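SAHS1 (Ramazzottius varieornatus, PDB 5XNA) is a secreted, heat-soluble, lipid-binding protein that acts as a molecular shield for tardigrades when water is scarce. Local coordinates at residues H39-K44 / A130-K135. Residues are numbered along the deposited sequence; the frame is centred on the assembly and turned at random.
Sequences HKTFHK and AKRWYK. With MG (magnesium ion), chain E; SHV (heptanoic acid), chain O; EDO (1,2-ethanediol), chain M; EDO (1,2-ethanediol), chain F.
His43 and Tyr134 hold one magnesium ion between them, at 2.1 Å from His43 NE2 and 2.0 Å from Tyr134 OH, and both carboxylate oxygens of heptanoic acid, O1 and O2, bind the same metal. The CD2 edge of the imidazole leans, off-centre, on the face of the phenol ring, with planes at 76° and His43 CD2 3.4 Å from Tyr134 CE2. Next to the metal, Arg132 reaches in with CG anti to its backbone N (chi1 -172°) and an extended chain. Arg132 NH1 donates to heptanoic acid O2 at 3.3 Å and, weakly, to Thr41 OG1. In this beta-barrel, resembling that of fatty-acid-binding proteins, strand 10-19 separates the two strands; Arg132 and Tyr134, two apart, meet the carboxylate as an Arg-x-Tyr pair does in many of those proteins, here with magnesium bridging Tyr134 OH to it. Arg132 NH2 bonds His39 O at 2.6 Å from above the carbonyl plane (41° out of it); Thr41 OG1 donates from the opposite face. Replacing Arg132 with a leucine would probably leave His39 O without one donor and heptanoic acid O2 without a neighbouring positive charge. Farther out, Asn38 OD1 also binds Arg132 NH2, and His43 ND1 bonds His54 NE2, which with the magnesium bond probably fixes the imidazole's rotation.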
loop_
_atom_site.group_PDB
_atom_site.type_symbol
_atom_site.label_atom_id
_atom_site.label_comp_id
_atom_site.label_asym_id
_atom_site.label_seq_id
_atom_site.Cartn_x
_atom_site.Cartn_y
_atom_site.Cartn_z
ATOM N N HIS A 39 -7.623 10.931 -21.781
ATOM C CA HIS A 39 -7.229 10.500 -23.117
ATOM C C HIS A 39 -7.241 8.980 -23.224
ATOM O O HIS A 39 -6.938 8.266 -22.262
ATOM C CB HIS A 39 -5.835 11.025 -23.468
ATOM C CG HIS A 39 -5.800 12.495 -23.749
ATOM N ND1 HIS A 39 -5.930 13.012 -25.020
ATOM C CD2 HIS A 39 -5.667 13.557 -22.922
ATOM C CE1 HIS A 39 -5.870 14.330 -24.965
ATOM N NE2 HIS A 39 -5.712 14.683 -23.704
ATOM N N LYS A 40 -7.561 8.495 -24.424
ATOM C CA LYS A 40 -7.700 7.065 -24.658
ATOM C C LYS A 40 -6.409 6.356 -24.281
ATOM O O LYS A 40 -5.330 6.711 -24.764
ATOM C CB LYS A 40 -8.057 6.815 -26.126
ATOM C CG LYS A 40 -8.201 5.360 -26.540
ATOM C CD LYS A 40 -9.379 4.650 -25.857
ATOM C CE LYS A 40 -10.675 5.430 -25.991
ATOM N NZ LYS A 40 -11.842 4.625 -25.530
ATOM N N THR A 41 -6.523 5.371 -23.399
ATOM C CA THR A 41 -5.382 4.709 -22.785
ATOM C C THR A 41 -5.614 3.210 -22.861
ATOM O O THR A 41 -6.737 2.746 -22.659
ATOM C CB THR A 41 -5.206 5.159 -21.311
ATOM O OG1 THR A 41 -4.964 6.572 -21.268
ATOM C CG2 THR A 41 -4.033 4.417 -20.619
ATOM N N PHE A 42 -4.565 2.456 -23.179
ATOM C CA PHE A 42 -4.660 1.008 -23.256
ATOM C C PHE A 42 -3.693 0.386 -22.267
ATOM O O PHE A 42 -2.549 0.836 -22.130
ATOM C CB PHE A 42 -4.353 0.476 -24.657
ATOM C CG PHE A 42 -5.258 1.021 -25.723
ATOM C CD1 PHE A 42 -4.986 2.239 -26.316
ATOM C CD2 PHE A 42 -6.371 0.307 -26.138
ATOM C CE1 PHE A 42 -5.815 2.753 -27.305
ATOM C CE2 PHE A 42 -7.202 0.814 -27.118
ATOM C CZ PHE A 42 -6.919 2.044 -27.703
ATOM N N HIS A 43 -4.168 -0.640 -21.569
ATOM C CA HIS A 43 -3.321 -1.499 -20.754
ATOM C C HIS A 43 -3.416 -2.898 -21.339
ATOM O O HIS A 43 -4.513 -3.453 -21.440
ATOM C CB HIS A 43 -3.762 -1.519 -19.282
ATOM C CG HIS A 43 -3.458 -0.261 -18.534
ATOM N ND1 HIS A 43 -2.238 -0.026 -17.939
ATOM C CD2 HIS A 43 -4.220 0.826 -18.269
ATOM C CE1 HIS A 43 -2.254 1.159 -17.352
ATOM N NE2 HIS A 43 -3.449 1.692 -17.533
ATOM N N LYS A 44 -2.278 -3.457 -21.739
ATOM C CA LYS A 44 -2.219 -4.837 -22.205
ATOM C C LYS A 44 -1.297 -5.593 -21.267
ATOM O O LYS A 44 -0.152 -5.180 -21.050
ATOM C CB LYS A 44 -1.731 -4.921 -23.659
ATOM C CG LYS A 44 -2.652 -4.201 -24.636
ATOM C CD LYS A 44 -2.149 -4.273 -26.084
ATOM C CE LYS A 44 -3.020 -3.407 -26.978
ATOM N NZ LYS A 44 -2.488 -3.292 -28.364
ATOM N N ALA A 130 -7.552 8.054 -6.899
ATOM C CA ALA A 130 -8.272 8.216 -8.155
ATOM C C ALA A 130 -8.636 6.854 -8.727
ATOM O O ALA A 130 -8.077 5.820 -8.359
ATOM C CB ALA A 130 -7.465 9.020 -9.181
ATOM N N LYS A 131 -9.611 6.859 -9.625
ATOM C CA LYS A 131 -10.094 5.634 -10.225
ATOM C C LYS A 131 -10.322 5.858 -11.706
ATOM O O LYS A 131 -10.652 6.965 -12.145
ATOM C CB LYS A 131 -11.373 5.144 -9.561
ATOM C CG LYS A 131 -11.218 4.983 -8.064
ATOM C CD LYS A 131 -11.927 3.770 -7.579
ATOM C CE LYS A 131 -11.359 3.329 -6.256
ATOM N NZ LYS A 131 -11.574 1.880 -6.050
ATOM N N ARG A 132 -10.133 4.792 -12.470
ATOM C CA ARG A 132 -10.409 4.823 -13.895
ATOM C C ARG A 132 -10.903 3.445 -14.295
ATOM O O ARG A 132 -10.412 2.437 -13.790
ATOM C CB ARG A 132 -9.158 5.224 -14.666
ATOM C CG ARG A 132 -9.379 5.457 -16.101
ATOM C CD ARG A 132 -8.189 6.195 -16.664
ATOM N NE ARG A 132 -8.520 6.809 -17.927
ATOM C CZ ARG A 132 -7.623 7.118 -18.847
ATOM N NH1 ARG A 132 -6.337 6.847 -18.641
ATOM N NH2 ARG A 132 -8.018 7.689 -19.964
ATOM N N TRP A 133 -11.897 3.395 -15.177
ATOM C CA TRP A 133 -12.482 2.124 -15.565
ATOM C C TRP A 133 -12.144 1.812 -17.015
ATOM O O TRP A 133 -12.204 2.693 -17.880
ATOM C CB TRP A 133 -14.003 2.131 -15.358
ATOM C CG TRP A 133 -14.348 2.103 -13.896
ATOM C CD1 TRP A 133 -14.642 1.010 -13.148
ATOM C CD2 TRP A 133 -14.370 3.222 -13.002
ATOM N NE1 TRP A 133 -14.873 1.383 -11.833
ATOM C CE2 TRP A 133 -14.704 2.734 -11.726
ATOM C CE3 TRP A 133 -14.152 4.594 -13.162
ATOM C CZ2 TRP A 133 -14.827 3.567 -10.617
ATOM C CZ3 TRP A 133 -14.268 5.418 -12.059
ATOM C CH2 TRP A 133 -14.607 4.900 -10.804
ATOM N N TYR A 134 -11.829 0.549 -17.258
ATOM C CA TYR A 134 -11.410 0.056 -18.555
ATOM C C TYR A 134 -12.349 -1.055 -18.995
ATOM O O TYR A 134 -12.878 -1.801 -18.168
ATOM C CB TYR A 134 -9.969 -0.466 -18.482
ATOM C CG TYR A 134 -8.974 0.636 -18.248
ATOM C CD1 TYR A 134 -8.820 1.208 -16.984
ATOM C CD2 TYR A 134 -8.180 1.111 -19.291
ATOM C CE1 TYR A 134 -7.913 2.237 -16.767
ATOM C CE2 TYR A 134 -7.275 2.134 -19.087
ATOM C CZ TYR A 134 -7.137 2.688 -17.826
ATOM O OH TYR A 134 -6.237 3.705 -17.641
ATOM N N LYS A 135 -12.549 -1.170 -20.302
ATOM C CA LYS A 135 -13.295 -2.282 -20.863
ATOM C C LYS A 135 -12.370 -3.174 -21.681
ATOM O O LYS A 135 -11.361 -2.723 -22.226
ATOM C CB LYS A 135 -14.450 -1.783 -21.738
ATOM C CG LYS A 135 -13.993 -1.034 -22.978
ATOM C CD LYS A 135 -15.157 -0.392 -23.710
ATOM C CE LYS A 135 -14.661 0.499 -24.828
ATOM N NZ LYS A 135 -13.815 -0.280 -25.775
HETATM MG MG MG E . -4.344 3.489 -16.892
HETATM C C1 SHV O . -2.911 5.394 -16.914
HETATM O O1 SHV O . -2.248 4.419 -16.473
HETATM O O2 SHV O . -4.123 5.512 -16.595
HETATM C C2 SHV O . -2.241 6.422 -17.828
HETATM C C3 SHV O . -1.826 7.652 -17.019
HETATM C C4 SHV O . -0.481 7.392 -16.347
HETATM C C5 SHV O . -0.136 8.542 -15.400
HETATM C C6 SHV O . 0.394 7.971 -14.085
HETATM C C7 SHV O . 1.545 8.823 -13.554
HETATM C C1 EDO M . -3.840 9.737 -19.882
HETATM O O1 EDO M . -2.804 10.729 -19.867
HETATM C C2 EDO M . -5.149 10.372 -19.423
HETATM O O2 EDO M . -5.437 11.505 -20.251
HETATM C C1 EDO F . -15.399 5.092 -24.250
HETATM O O1 EDO F . -14.706 4.348 -25.261
HETATM C C2 EDO F . -16.462 4.221 -23.585
HETATM O O2 EDO F . -17.170 4.982 -22.595
#